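Gifsy-2 prophage ATP-binding sugar transporter-like protein (Salmonella typhimurium LT2, PDB 2PP6) is of unknown function but forms a small antiparallel beta barrel with a long N-terminal helix, and may bind ATP and take part in sugar transport. Local coordinates at residues G52-V57 / R81-N86; V62-G67 / G87-T92; D68-R73 / L91-N96. All coordinates share one frame; numbering follows the deposited sequence.

Contact 1. Residues G52-V57 / R81-N86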
ATOM      1  N   GLY A  52     -18.133  11.554  25.956  1.00 78.39           N
ATOM      2  CA  GLY A  52     -18.255  10.251  25.320  1.00 76.80           C
ATOM      3  C   GLY A  52     -17.112   9.913  24.376  1.00 76.01           C
ATOM      4  O   GLY A  52     -17.319   9.768  23.166  1.00 75.86           O
ATOM      5  N   LYS A  53     -15.908   9.779  24.933  1.00 47.34           N
ATOM      6  CA  LYS A  53     -14.700   9.466  24.162  1.00 42.33           C
ATOM      7  C   LYS A  53     -14.826   8.187  23.312  1.00 39.52           C
ATOM      8  O   LYS A  53     -15.524   7.240  23.683  1.00 34.28           O
ATOM      9  CB  LYS A  53     -13.514   9.335  25.120  1.00 62.93           C
ATOM     10  CG  LYS A  53     -12.168   9.187  24.445  1.00 67.29           C
ATOM     11  CD  LYS A  53     -11.591  10.521  24.040  1.00 69.88           C
ATOM     12  CE  LYS A  53     -11.254  11.349  25.264  1.00 70.33           C
ATOM     13  NZ  LYS A  53     -10.590  12.627  24.891  1.00 71.16           N
ATOM     14  N   ASN A  54     -14.129   8.163  22.179  1.00 34.40           N
ATOM     15  CA  ASN A  54     -14.162   7.019  21.269  1.00 29.83           C
ATOM     16  C   ASN A  54     -12.753   6.580  20.853  1.00 26.87           C
ATOM     17  O   ASN A  54     -11.937   7.404  20.465  1.00 24.46           O
ATOM     18  CB  ASN A  54     -14.989   7.384  20.041  1.00 35.23           C
ATOM     19  CG  ASN A  54     -15.883   6.262  19.607  1.00 39.37           C
ATOM     20  OD1 ASN A  54     -15.447   5.338  18.927  1.00 42.29           O
ATOM     21  ND2 ASN A  54     -17.141   6.315  20.021  1.00 42.80           N
ATOM     22  N   VAL A  55     -12.457   5.287  20.931  1.00 36.91           N
ATOM     23  CA  VAL A  55     -11.116   4.812  20.578  1.00 35.02           C
ATOM     24  C   VAL A  55     -11.123   3.408  20.005  1.00 32.99           C
ATOM     25  O   VAL A  55     -12.001   2.611  20.330  1.00 34.14           O
ATOM     26  CB  VAL A  55     -10.212   4.747  21.809  1.00 19.87           C
ATOM     27  CG1 VAL A  55     -10.334   6.024  22.617  1.00 12.02           C
ATOM     28  CG2 VAL A  55     -10.588   3.535  22.653  1.00 22.41           C
ATOM     29  N   VAL A  56     -10.149   3.089  19.159  1.00 25.70           N
ATOM     30  CA  VAL A  56     -10.088   1.731  18.647  1.00 23.18           C
ATOM     31  C   VAL A  56      -8.842   1.050  19.235  1.00 21.99           C
ATOM     32  O   VAL A  56      -7.782   1.659  19.363  1.00 21.91           O
ATOM     33  CB  VAL A  56     -10.121   1.679  17.101  1.00 19.48           C
ATOM     34  CG1 VAL A  56     -10.434   3.027  16.550  1.00 17.75           C
ATOM     35  CG2 VAL A  56      -8.852   1.123  16.566  1.00 19.51           C
ATOM     36  N   VAL A  57      -9.004  -0.207  19.631  1.00 17.81           N
ATOM     37  CA  VAL A  57      -7.958  -0.990  20.271  1.00 18.78           C
ATOM     38  C   VAL A  57      -7.026  -1.710  19.311  1.00 19.07           C
ATOM     39  O   VAL A  57      -7.455  -2.572  18.548  1.00 24.17           O
ATOM     40  CB  VAL A  57      -8.603  -2.025  21.217  1.00 14.69           C
ATOM     41  CG1 VAL A  57      -7.531  -2.784  21.993  1.00  9.95           C
ATOM     42  CG2 VAL A  57      -9.538  -1.315  22.166  1.00  8.04           C
ATOM     43  N   ARG A  81     -20.348   0.882  24.748  1.00 34.70           N
ATOM     44  CA  ARG A  81     -20.686   0.131  23.541  1.00 33.79           C
ATOM     45  C   ARG A  81     -19.447  -0.238  22.737  1.00 29.52           C
ATOM     46  O   ARG A  81     -18.409   0.401  22.848  1.00 24.91           O
ATOM     47  CB  ARG A  81     -21.679   0.902  22.666  1.00 67.60           C
ATOM     48  CG  ARG A  81     -21.079   1.957  21.780  1.00 85.11           C
ATOM     49  CD  ARG A  81     -22.164   2.724  21.024  1.00 95.05           C
ATOM     50  NE  ARG A  81     -22.950   3.603  21.893  1.00101.59           N
ATOM     51  CZ  ARG A  81     -23.979   3.211  22.643  1.00102.92           C
ATOM     52  NH1 ARG A  81     -24.369   1.942  22.640  1.00103.38           N
ATOM     53  NH2 ARG A  81     -24.615   4.093  23.405  1.00101.36           N
ATOM     54  N   ILE A  82     -19.568  -1.265  21.909  1.00 30.53           N
ATOM     55  CA  ILE A  82     -18.436  -1.749  21.134  1.00 28.05           C
ATOM     56  C   ILE A  82     -18.738  -2.006  19.660  1.00 27.23           C
ATOM     57  O   ILE A  82     -19.528  -2.879  19.323  1.00 29.49           O
ATOM     58  CB  ILE A  82     -17.900  -3.060  21.781  1.00 23.74           C
ATOM     59  CG1 ILE A  82     -17.131  -2.725  23.069  1.00 21.48           C
ATOM     60  CG2 ILE A  82     -17.072  -3.851  20.792  1.00 14.86           C
ATOM     61  CD1 ILE A  82     -16.618  -3.947  23.829  1.00 16.25           C
ATOM     62  N   ARG A  83     -18.103  -1.256  18.776  1.00 23.11           N
ATOM     63  CA  ARG A  83     -18.312  -1.460  17.345  1.00 26.10           C
ATOM     64  C   ARG A  83     -17.082  -2.090  16.700  1.00 28.60           C
ATOM     65  O   ARG A  83     -16.181  -2.574  17.374  1.00 24.89           O
ATOM     66  CB  ARG A  83     -18.617  -0.137  16.666  1.00 41.76           C
ATOM     67  CG  ARG A  83     -19.947   0.394  17.054  1.00 52.71           C
ATOM     68  CD  ARG A  83     -19.945   1.892  17.095  1.00 59.97           C
ATOM     69  NE  ARG A  83     -21.205   2.367  17.649  1.00 66.77           N
ATOM     70  CZ  ARG A  83     -21.452   3.632  17.965  1.00 69.07           C
ATOM     71  NH1 ARG A  83     -20.510   4.556  17.782  1.00 69.55           N
ATOM     72  NH2 ARG A  83     -22.641   3.970  18.455  1.00 69.02           N
ATOM     73  N   ARG A  84     -17.056  -2.104  15.382  1.00 31.15           N
ATOM     74  CA  ARG A  84     -15.913  -2.653  14.705  1.00 32.91           C
ATOM     75  C   ARG A  84     -15.345  -1.595  13.790  1.00 35.53           C
ATOM     76  O   ARG A  84     -16.076  -0.770  13.224  1.00 34.15           O
ATOM     77  CB  ARG A  84     -16.299  -3.902  13.918  1.00 45.15           C
ATOM     78  CG  ARG A  84     -15.699  -5.164  14.499  1.00 54.05           C
ATOM     79  CD  ARG A  84     -16.167  -5.381  15.926  1.00 60.72           C
ATOM     80  NE  ARG A  84     -15.142  -6.016  16.751  1.00 67.35           N
ATOM     81  CZ  ARG A  84     -15.341  -6.430  17.999  1.00 68.88           C
ATOM     82  NH1 ARG A  84     -16.533  -6.279  18.563  1.00 70.21           N
ATOM     83  NH2 ARG A  84     -14.345  -6.978  18.686  1.00 68.06           N
ATOM     84  N   PHE A  85     -14.027  -1.589  13.686  1.00 36.16           N
ATOM     85  CA  PHE A  85     -13.350  -0.650  12.822  1.00 38.97           C
ATOM     86  C   PHE A  85     -12.282  -1.483  12.150  1.00 40.09           C
ATOM     87  O   PHE A  85     -11.215  -1.719  12.719  1.00 38.78           O
ATOM     88  CB  PHE A  85     -12.716   0.473  13.628  1.00 47.12           C
ATOM     89  CG  PHE A  85     -12.128   1.548  12.779  1.00 52.76           C
ATOM     90  CD1 PHE A  85     -12.929   2.560  12.275  1.00 54.65           C
ATOM     91  CD2 PHE A  85     -10.776   1.534  12.454  1.00 55.21           C
ATOM     92  CE1 PHE A  85     -12.393   3.554  11.454  1.00 56.00           C
ATOM     93  CE2 PHE A  85     -10.226   2.517  11.635  1.00 55.36           C
ATOM     94  CZ  PHE A  85     -11.040   3.533  11.133  1.00 56.80           C
ATOM     95  N   ASN A  86     -12.589  -1.943  10.940  1.00 58.02           N
ATOM     96  CA  ASN A  86     -11.678  -2.782  10.179  1.00 58.90           C
ATOM     97  C   ASN A  86     -11.281  -3.955  11.059  1.00 56.79           C
ATOM     98  O   ASN A  86     -10.103  -4.322  11.147  1.00 56.00           O
ATOM     99  CB  ASN A  86     -10.442  -1.992   9.763  1.00 71.80           C
ATOM    100  CG  ASN A  86     -10.792  -0.751   8.975  1.00 78.67           C
ATOM    101  OD1 ASN A  86     -11.481   0.140   9.469  1.00 83.35           O
ATOM    102  ND2 ASN A  86     -10.331  -0.691   7.737  1.00 83.51           N
TER

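Contact 2. Residues V62-G67 / G87-T92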
ATOM      1  N   VAL A  62      -5.947  -8.104  24.333  1.00 22.50           N
ATOM      2  CA  VAL A  62      -7.129  -7.771  25.131  1.00 22.72           C
ATOM      3  C   VAL A  62      -8.403  -8.005  24.342  1.00 23.87           C
ATOM      4  O   VAL A  62      -8.402  -7.980  23.107  1.00 24.81           O
ATOM      5  CB  VAL A  62      -7.158  -6.277  25.595  1.00 20.92           C
ATOM      6  CG1 VAL A  62      -6.012  -5.994  26.537  1.00 24.65           C
ATOM      7  CG2 VAL A  62      -7.077  -5.360  24.402  1.00 15.54           C
ATOM      8  N   ILE A  63      -9.488  -8.242  25.071  1.00 34.67           N
ATOM      9  CA  ILE A  63     -10.823  -8.426  24.485  1.00 39.34           C
ATOM     10  C   ILE A  63     -11.737  -7.532  25.316  1.00 39.44           C
ATOM     11  O   ILE A  63     -12.317  -7.978  26.309  1.00 38.89           O
ATOM     12  CB  ILE A  63     -11.345  -9.876  24.603  1.00 53.68           C
ATOM     13  CG1 ILE A  63     -10.362 -10.727  25.398  1.00 60.82           C
ATOM     14  CG2 ILE A  63     -11.564 -10.455  23.225  1.00 58.06           C
ATOM     15  CD1 ILE A  63     -10.810 -12.156  25.580  1.00 66.07           C
ATOM     16  N   PRO A  64     -11.870  -6.255  24.928  1.00 19.27           N
ATOM     17  CA  PRO A  64     -12.722  -5.328  25.677  1.00 17.14           C
ATOM     18  C   PRO A  64     -14.193  -5.728  25.743  1.00 18.54           C
ATOM     19  O   PRO A  64     -14.713  -6.372  24.838  1.00 13.51           O
ATOM     20  CB  PRO A  64     -12.494  -4.004  24.956  1.00 20.89           C
ATOM     21  CG  PRO A  64     -12.220  -4.424  23.553  1.00 21.96           C
ATOM     22  CD  PRO A  64     -11.297  -5.599  23.739  1.00 19.10           C
ATOM     23  N   ARG A  65     -14.860  -5.340  26.830  1.00 35.11           N
ATOM     24  CA  ARG A  65     -16.277  -5.650  27.023  1.00 41.30           C
ATOM     25  C   ARG A  65     -17.093  -4.504  27.574  1.00 44.15           C
ATOM     26  O   ARG A  65     -16.556  -3.620  28.241  1.00 42.11           O
ATOM     27  CB  ARG A  65     -16.429  -6.829  27.967  1.00 46.18           C
ATOM     28  CG  ARG A  65     -16.408  -8.138  27.245  1.00 58.66           C
ATOM     29  CD  ARG A  65     -15.603  -9.150  27.979  1.00 68.73           C
ATOM     30  NE  ARG A  65     -15.472 -10.361  27.179  1.00 74.64           N
ATOM     31  CZ  ARG A  65     -14.438 -11.193  27.244  1.00 77.61           C
ATOM     32  NH1 ARG A  65     -13.432 -10.944  28.078  1.00 78.08           N
ATOM     33  NH2 ARG A  65     -14.409 -12.277  26.475  1.00 75.79           N
ATOM     34  N   ARG A  66     -18.390  -4.506  27.279  1.00 31.91           N
ATOM     35  CA  ARG A  66     -19.256  -3.472  27.819  1.00 30.31           C
ATOM     36  C   ARG A  66     -19.180  -3.693  29.332  1.00 28.42           C
ATOM     37  O   ARG A  66     -19.296  -4.824  29.797  1.00 24.29           O
ATOM     38  CB  ARG A  66     -20.682  -3.656  27.303  1.00 48.84           C
ATOM     39  CG  ARG A  66     -20.874  -3.235  25.859  1.00 62.60           C
ATOM     40  CD  ARG A  66     -21.603  -4.296  25.068  1.00 69.01           C
ATOM     41  NE  ARG A  66     -22.951  -4.535  25.566  1.00 72.99           N
ATOM     42  CZ  ARG A  66     -23.538  -5.728  25.574  1.00 76.28           C
ATOM     43  NH1 ARG A  66     -22.888  -6.793  25.113  1.00 76.10           N
ATOM     44  NH2 ARG A  66     -24.777  -5.857  26.031  1.00 77.27           N
ATOM     45  N   GLY A  67     -18.945  -2.629  30.093  1.00 44.79           N
ATOM     46  CA  GLY A  67     -18.836  -2.780  31.534  1.00 48.05           C
ATOM     47  C   GLY A  67     -17.436  -2.435  32.013  1.00 52.29           C
ATOM     48  O   GLY A  67     -17.278  -1.679  32.984  1.00 54.99           O
ATOM     49  N   GLY A  87     -12.283  -4.524  11.727  1.00 47.07           N
ATOM     50  CA  GLY A  87     -12.056  -5.671  12.581  1.00 42.19           C
ATOM     51  C   GLY A  87     -11.471  -5.391  13.949  1.00 41.33           C
ATOM     52  O   GLY A  87     -11.146  -6.329  14.669  1.00 40.69           O
ATOM     53  N   LYS A  88     -11.314  -4.123  14.318  1.00 32.74           N
ATOM     54  CA  LYS A  88     -10.776  -3.806  15.628  1.00 29.65           C
ATOM     55  C   LYS A  88     -11.827  -3.205  16.521  1.00 26.78           C
ATOM     56  O   LYS A  88     -12.697  -2.462  16.090  1.00 24.61           O
ATOM     57  CB  LYS A  88      -9.609  -2.848  15.529  1.00 36.04           C
ATOM     58  CG  LYS A  88      -8.476  -3.410  14.753  1.00 40.74           C
ATOM     59  CD  LYS A  88      -7.236  -2.612  14.999  1.00 48.28           C
ATOM     60  CE  LYS A  88      -6.337  -2.686  13.805  1.00 52.88           C
ATOM     61  NZ  LYS A  88      -7.065  -2.088  12.648  1.00 53.42           N
ATOM     62  N   PRO A  89     -11.755  -3.522  17.799  1.00 24.71           N
ATOM     63  CA  PRO A  89     -12.726  -2.995  18.754  1.00 22.56           C
ATOM     64  C   PRO A  89     -12.762  -1.474  18.811  1.00 22.36           C
ATOM     65  O   PRO A  89     -11.766  -0.835  19.096  1.00 22.16           O
ATOM     66  CB  PRO A  89     -12.255  -3.574  20.088  1.00 27.79           C
ATOM     67  CG  PRO A  89     -11.508  -4.798  19.696  1.00 30.54           C
ATOM     68  CD  PRO A  89     -10.752  -4.350  18.477  1.00 28.73           C
ATOM     69  N   GLN A  90     -13.904  -0.883  18.515  1.00 29.54           N
ATOM     70  CA  GLN A  90     -14.001   0.552  18.639  1.00 28.16           C
ATOM     71  C   GLN A  90     -14.866   0.747  19.873  1.00 27.19           C
ATOM     72  O   GLN A  90     -16.047   0.424  19.846  1.00 24.53           O
ATOM     73  CB  GLN A  90     -14.675   1.181  17.442  1.00 25.04           C
ATOM     74  CG  GLN A  90     -15.038   2.592  17.762  1.00 32.79           C
ATOM     75  CD  GLN A  90     -15.546   3.330  16.583  1.00 34.86           C
ATOM     76  OE1 GLN A  90     -14.786   3.684  15.692  1.00 36.69           O
ATOM     77  NE2 GLN A  90     -16.851   3.569  16.554  1.00 43.31           N
ATOM     78  N   LEU A  91     -14.272   1.272  20.944  1.00 16.47           N
ATOM     79  CA  LEU A  91     -14.981   1.459  22.199  1.00 15.27           C
ATOM     80  C   LEU A  91     -15.538   2.860  22.469  1.00 16.97           C
ATOM     81  O   LEU A  91     -14.889   3.881  22.206  1.00 14.81           O
ATOM     82  CB  LEU A  91     -14.061   1.073  23.358  1.00 18.26           C
ATOM     83  CG  LEU A  91     -13.165  -0.158  23.176  1.00 17.84           C
ATOM     84  CD1 LEU A  91     -12.382  -0.416  24.472  1.00 14.70           C
ATOM     85  CD2 LEU A  91     -14.000  -1.372  22.806  1.00 16.61           C
ATOM     86  N   THR A  92     -16.758   2.898  22.995  1.00 25.17           N
ATOM     87  CA  THR A  92     -17.379   4.159  23.362  1.00 29.56           C
ATOM     88  C   THR A  92     -17.225   4.184  24.870  1.00 29.55           C
ATOM     89  O   THR A  92     -17.728   3.299  25.568  1.00 28.87           O
ATOM     90  CB  THR A  92     -18.869   4.213  22.991  1.00 32.61           C
ATOM     91  OG1 THR A  92     -19.003   4.247  21.565  1.00 30.28           O
ATOM     92  CG2 THR A  92     -19.514   5.458  23.590  1.00 28.08           C
TER

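Contact 3. Residues D68-R73 / L91-N96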
ATOM      1  N   ASP A  68     -16.428  -2.991  31.324  1.00 27.28           N
ATOM      2  CA  ASP A  68     -15.003  -2.762  31.610  1.00 27.28           C
ATOM      3  C   ASP A  68     -14.675  -1.329  31.962  1.00 27.28           C
ATOM      4  O   ASP A  68     -15.188  -0.389  31.349  1.00 47.09           O
ATOM      5  CB  ASP A  68     -14.132  -3.106  30.399  1.00 43.28           C
ATOM      6  CG  ASP A  68     -14.017  -4.589  30.150  1.00 43.28           C
ATOM      7  OD1 ASP A  68     -14.557  -5.374  30.955  1.00 43.28           O
ATOM      8  OD2 ASP A  68     -13.376  -4.966  29.147  1.00 43.28           O
ATOM      9  N   ARG A  69     -13.810  -1.172  32.957  1.00 35.88           N
ATOM     10  CA  ARG A  69     -13.371   0.150  33.344  1.00 37.17           C
ATOM     11  C   ARG A  69     -12.094   0.344  32.547  1.00 34.80           C
ATOM     12  O   ARG A  69     -11.286  -0.584  32.397  1.00 33.94           O
ATOM     13  CB  ARG A  69     -13.102   0.251  34.847  1.00 57.29           C
ATOM     14  CG  ARG A  69     -12.139  -0.762  35.439  1.00 76.01           C
ATOM     15  CD  ARG A  69     -11.983  -0.473  36.934  1.00 87.84           C
ATOM     16  NE  ARG A  69     -11.576  -1.640  37.722  1.00 93.79           N
ATOM     17  CZ  ARG A  69     -11.612  -1.692  39.054  1.00 96.37           C
ATOM     18  NH1 ARG A  69     -12.034  -0.643  39.755  1.00 95.93           N
ATOM     19  NH2 ARG A  69     -11.232  -2.798  39.688  1.00 96.86           N
ATOM     20  N   VAL A  70     -11.927   1.545  32.013  1.00 32.72           N
ATOM     21  CA  VAL A  70     -10.778   1.870  31.199  1.00 24.98           C
ATOM     22  C   VAL A  70     -10.077   3.077  31.769  1.00 22.98           C
ATOM     23  O   VAL A  70     -10.687   4.132  31.869  1.00 25.17           O
ATOM     24  CB  VAL A  70     -11.221   2.222  29.774  1.00 26.01           C
ATOM     25  CG1 VAL A  70     -10.025   2.692  28.958  1.00 24.21           C
ATOM     26  CG2 VAL A  70     -11.903   1.029  29.140  1.00 21.92           C
ATOM     27  N   VAL A  71      -8.809   2.948  32.148  1.00 25.95           N
ATOM     28  CA  VAL A  71      -8.099   4.115  32.654  1.00 22.86           C
ATOM     29  C   VAL A  71      -7.370   4.750  31.489  1.00 25.37           C
ATOM     30  O   VAL A  71      -6.468   4.152  30.903  1.00 23.87           O
ATOM     31  CB  VAL A  71      -7.070   3.765  33.722  1.00 12.85           C
ATOM     32  CG1 VAL A  71      -6.369   5.038  34.172  1.00  6.85           C
ATOM     33  CG2 VAL A  71      -7.749   3.070  34.893  1.00 10.01           C
ATOM     34  N   LEU A  72      -7.757   5.969  31.152  1.00 28.07           N
ATOM     35  CA  LEU A  72      -7.150   6.662  30.027  1.00 31.31           C
ATOM     36  C   LEU A  72      -6.763   8.074  30.412  1.00 31.56           C
ATOM     37  O   LEU A  72      -7.584   8.849  30.887  1.00 35.49           O
ATOM     38  CB  LEU A  72      -8.135   6.668  28.850  1.00 29.85           C
ATOM     39  CG  LEU A  72      -7.988   7.704  27.740  1.00 29.82           C
ATOM     40  CD1 LEU A  72      -6.564   7.735  27.241  1.00 36.67           C
ATOM     41  CD2 LEU A  72      -8.927   7.348  26.615  1.00 31.23           C
ATOM     42  N   ARG A  73      -5.498   8.399  30.206  1.00 25.42           N
ATOM     43  CA  ARG A  73      -4.983   9.707  30.545  1.00 28.12           C
ATOM     44  C   ARG A  73      -5.264  10.136  31.989  1.00 29.18           C
ATOM     45  O   ARG A  73      -5.443  11.313  32.281  1.00 31.82           O
ATOM     46  CB  ARG A  73      -5.504  10.731  29.549  1.00 43.97           C
ATOM     47  CG  ARG A  73      -4.501  10.972  28.460  1.00 51.30           C
ATOM     48  CD  ARG A  73      -5.059  11.746  27.295  1.00 56.72           C
ATOM     49  NE  ARG A  73      -3.985  12.052  26.355  1.00 61.61           N
ATOM     50  CZ  ARG A  73      -4.174  12.544  25.137  1.00 64.35           C
ATOM     51  NH1 ARG A  73      -5.409  12.784  24.710  1.00 64.65           N
ATOM     52  NH2 ARG A  73      -3.132  12.802  24.354  1.00 64.21           N
ATOM     53  N   LEU A  91     -14.272   1.272  20.944  1.00 16.47           N
ATOM     54  CA  LEU A  91     -14.981   1.459  22.199  1.00 15.27           C
ATOM     55  C   LEU A  91     -15.538   2.860  22.469  1.00 16.97           C
ATOM     56  O   LEU A  91     -14.889   3.881  22.206  1.00 14.81           O
ATOM     57  CB  LEU A  91     -14.061   1.073  23.358  1.00 18.26           C
ATOM     58  CG  LEU A  91     -13.165  -0.158  23.176  1.00 17.84           C
ATOM     59  CD1 LEU A  91     -12.382  -0.416  24.472  1.00 14.70           C
ATOM     60  CD2 LEU A  91     -14.000  -1.372  22.806  1.00 16.61           C
ATOM     61  N   THR A  92     -16.758   2.898  22.995  1.00 25.17           N
ATOM     62  CA  THR A  92     -17.379   4.159  23.362  1.00 29.56           C
ATOM     63  C   THR A  92     -17.225   4.184  24.870  1.00 29.55           C
ATOM     64  O   THR A  92     -17.728   3.299  25.568  1.00 28.87           O
ATOM     65  CB  THR A  92     -18.869   4.213  22.991  1.00 32.61           C
ATOM     66  OG1 THR A  92     -19.003   4.247  21.565  1.00 30.28           O
ATOM     67  CG2 THR A  92     -19.514   5.458  23.590  1.00 28.08           C
ATOM     68  N   LEU A  93     -16.513   5.197  25.355  1.00 36.92           N
ATOM     69  CA  LEU A  93     -16.222   5.334  26.774  1.00 39.96           C
ATOM     70  C   LEU A  93     -16.914   6.511  27.435  1.00 47.84           C
ATOM     71  O   LEU A  93     -16.956   7.613  26.879  1.00 42.70           O
ATOM     72  CB  LEU A  93     -14.722   5.516  26.963  1.00 24.54           C
ATOM     73  CG  LEU A  93     -13.783   4.710  26.087  1.00 14.37           C
ATOM     74  CD1 LEU A  93     -12.355   5.183  26.295  1.00 14.23           C
ATOM     75  CD2 LEU A  93     -13.916   3.253  26.442  1.00 14.88           C
ATOM     76  N   GLU A  94     -17.421   6.272  28.642  1.00 53.98           N
ATOM     77  CA  GLU A  94     -18.082   7.313  29.422  1.00 59.55           C
ATOM     78  C   GLU A  94     -17.345   7.529  30.747  1.00 58.62           C
ATOM     79  O   GLU A  94     -16.880   6.569  31.368  1.00 50.86           O
ATOM     80  CB  GLU A  94     -19.542   6.933  29.691  1.00 95.26           C
ATOM     81  CG  GLU A  94     -20.394   6.842  28.429  1.00122.83           C
ATOM     82  CD  GLU A  94     -20.432   8.140  27.632  1.00134.26           C
ATOM     83  OE1 GLU A  94     -20.957   8.126  26.496  1.00139.23           O
ATOM     84  OE2 GLU A  94     -19.944   9.173  28.136  1.00139.70           O
ATOM     85  N   GLU A  95     -17.229   8.792  31.160  1.00 42.08           N
ATOM     86  CA  GLU A  95     -16.564   9.161  32.413  1.00 39.54           C
ATOM     87  C   GLU A  95     -17.242   8.461  33.600  1.00 40.50           C
ATOM     88  O   GLU A  95     -18.375   7.992  33.498  1.00 36.31           O
ATOM     89  CB  GLU A  95     -16.640  10.673  32.620  1.00 66.57           C
ATOM     90  CG  GLU A  95     -16.433  11.491  31.358  1.00 72.22           C
ATOM     91  CD  GLU A  95     -15.075  12.165  31.298  1.00 76.58           C
ATOM     92  OE1 GLU A  95     -14.810  12.853  30.288  1.00 78.39           O
ATOM     93  OE2 GLU A  95     -14.275  12.014  32.252  1.00 77.73           O
ATOM     94  N   ASN A  96     -16.546   8.394  34.726  1.00 55.78           N
ATOM     95  CA  ASN A  96     -17.096   7.757  35.910  1.00 63.38           C
ATOM     96  C   ASN A  96     -17.405   8.808  36.966  1.00 66.54           C
ATOM     97  O   ASN A  96     -16.910   8.675  38.108  1.00 69.94           O
ATOM     98  CB  ASN A  96     -16.106   6.722  36.454  1.00 64.32           C
ATOM     99  CG  ASN A  96     -16.241   5.366  35.769  1.00 71.25           C
ATOM    100  OD1 ASN A  96     -16.510   5.285  34.571  1.00 73.54           O
ATOM    101  ND2 ASN A  96     -16.044   4.296  36.533  1.00 73.98           N
TER

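Contact 1. Residues G52-V57 / R81-N86
Val56 and Phe85 form the apolar end of this contact, and Asn54 and Arg83 its polar end. Their strands, 53-57 and 75-85, are not sheet neighbours. Strand 88-95 runs between them, so the side chains meet across it with no hydrogen bond from one segment to the other. At the closer end the CA atoms of Val56 and Phe85 are 7.1 Å apart, and both CB atoms are directed into the contact. Phe85 CG lies anti to the backbone N (chi1 -174°), which carries the ring to the valine. There its CD2 comes within 4.4 Å of Val56 CG1, a light van der Waals touch. Leu42 touches both Val56 and Phe85, and the valine is buried. Together Val56 and Phe85 account for about 81 of the 114 Å² buried.

The other end buries much less and lies nearer solvent. Asn54 ND2 and Arg83 NH1 come no nearer than 4.4 Å, a polar approach without a bond, and the arginine is exposed. Gln90 of the intervening strand touches both side chains, and the Asn54 amide makes a weak hydrogen bond to Thr92 OG1.

Strand 53-57 is backbone-bonded to strand 32-38 through Val56 and Val37, and to strand 88-95 through Val55 and Leu91. Beyond Phe85, Asn86 packs on Asp9 of a second subunit, and strand 75-85 turns back into strand 88-95.

Contact 2. Residues V62-G67 / G87-T92
Pro64, in the loop between strands 53-57 and 69-72, packs on Pro89 and Leu91 of strand 88-95, joining an irregular segment to the wall of a small antiparallel beta barrel. The second segment starts in a beta hairpin. Gly87, with phi 79°, follows Asn86 in a two-residue turn whose backbone angles fit type I', and Lys88 then begins the strand and makes a cation-pi contact with Phe58. At Pro89 the two proline rings cross at about a right angle, with Pro89 CB 3.6 Å from Pro64 CG. Gln90 points the other way, touching Asn54 and Arg83, while its backbone bonds to Arg83 in the hairpin. Leu91 returns to the loop side. Its CG sits anti to the carbonyl carbon (chi1 -40°), which raises the forked end against the proline. Thr92 takes no part, but its carbonyl O accepts a hydrogen bond from Thr80 OG1. On the loop, Ile63 and Arg65 on either side of Pro64 in sequence point away from the strand, and the Arg65 backbone N is held by Asp68 OD2. Both methyls of Leu91 press on the CB-CG part of the buried Pro64 ring: CD1 meets CB at 3.6 Å, and CD2 meets CG, also at 3.6 Å.

Contact 3. Residues D68-R73 / L91-N96
Val70 and Leu93 are the CA pair nearest each other across segments 68-73 and 91-96, 7.8 Å apart and with no hydrogen bond between the segments. Strand 75-85 lies between strands 69-72 and 88-95 in the sheet, so side chains alone bridge the gap. Leu93 is central: with chi1 -39° its CG stays beside the backbone N, and the fork divides between two partners. CD2 reaches Val70 CG2 at 4.0 Å, while CD1 reaches Leu72 CD2 at 4.1 Å. Each partner crosses Leu93 at about a right angle, so branch ends meet. All three residues are buried and have their CB atoms directed into the contact, and two residues apart on one strand Val70 and Leu72 share the same face. Leu72 also touches Met25 and Val27 of strand 25-29. Polar groups have partners elsewhere: Arg73 forms a salt bridge with Glu38, and Asn96 OD1 hydrogen-bonds with Thr78 OG1. Strand 69-72 is backbone-bonded on one side to strand 75-85, through Val70 and Phe77, and on the other to strand 25-29, through Val71 and Asn28. Aliphatic side chains from alternate positions of non-adjacent strands, meeting inside, are the interior packing of a closed antiparallel beta barrel.

How the contacts relate
Strand 88-95 is common to all three: contacts 2 and 3 use it and share Leu91 and Thr92, and contact 1 reaches over it. Alternation along that strand sorts the chemistry. Leu91 and Leu93 face the barrel interior, where contacts 2 and 3 are buried and wholly aliphatic. Gln90 lies on the outer side, where contact 1 is only partly buried and mixes a valine and a phenylalanine with amide and guanidinium groups. Contact 2 brings a loop to the barrel, and contact 3 joins strand to strand across its inside. A probable backbone hydrogen bond between Lys53 O and Leu93 N joins contact 1 to contact 3.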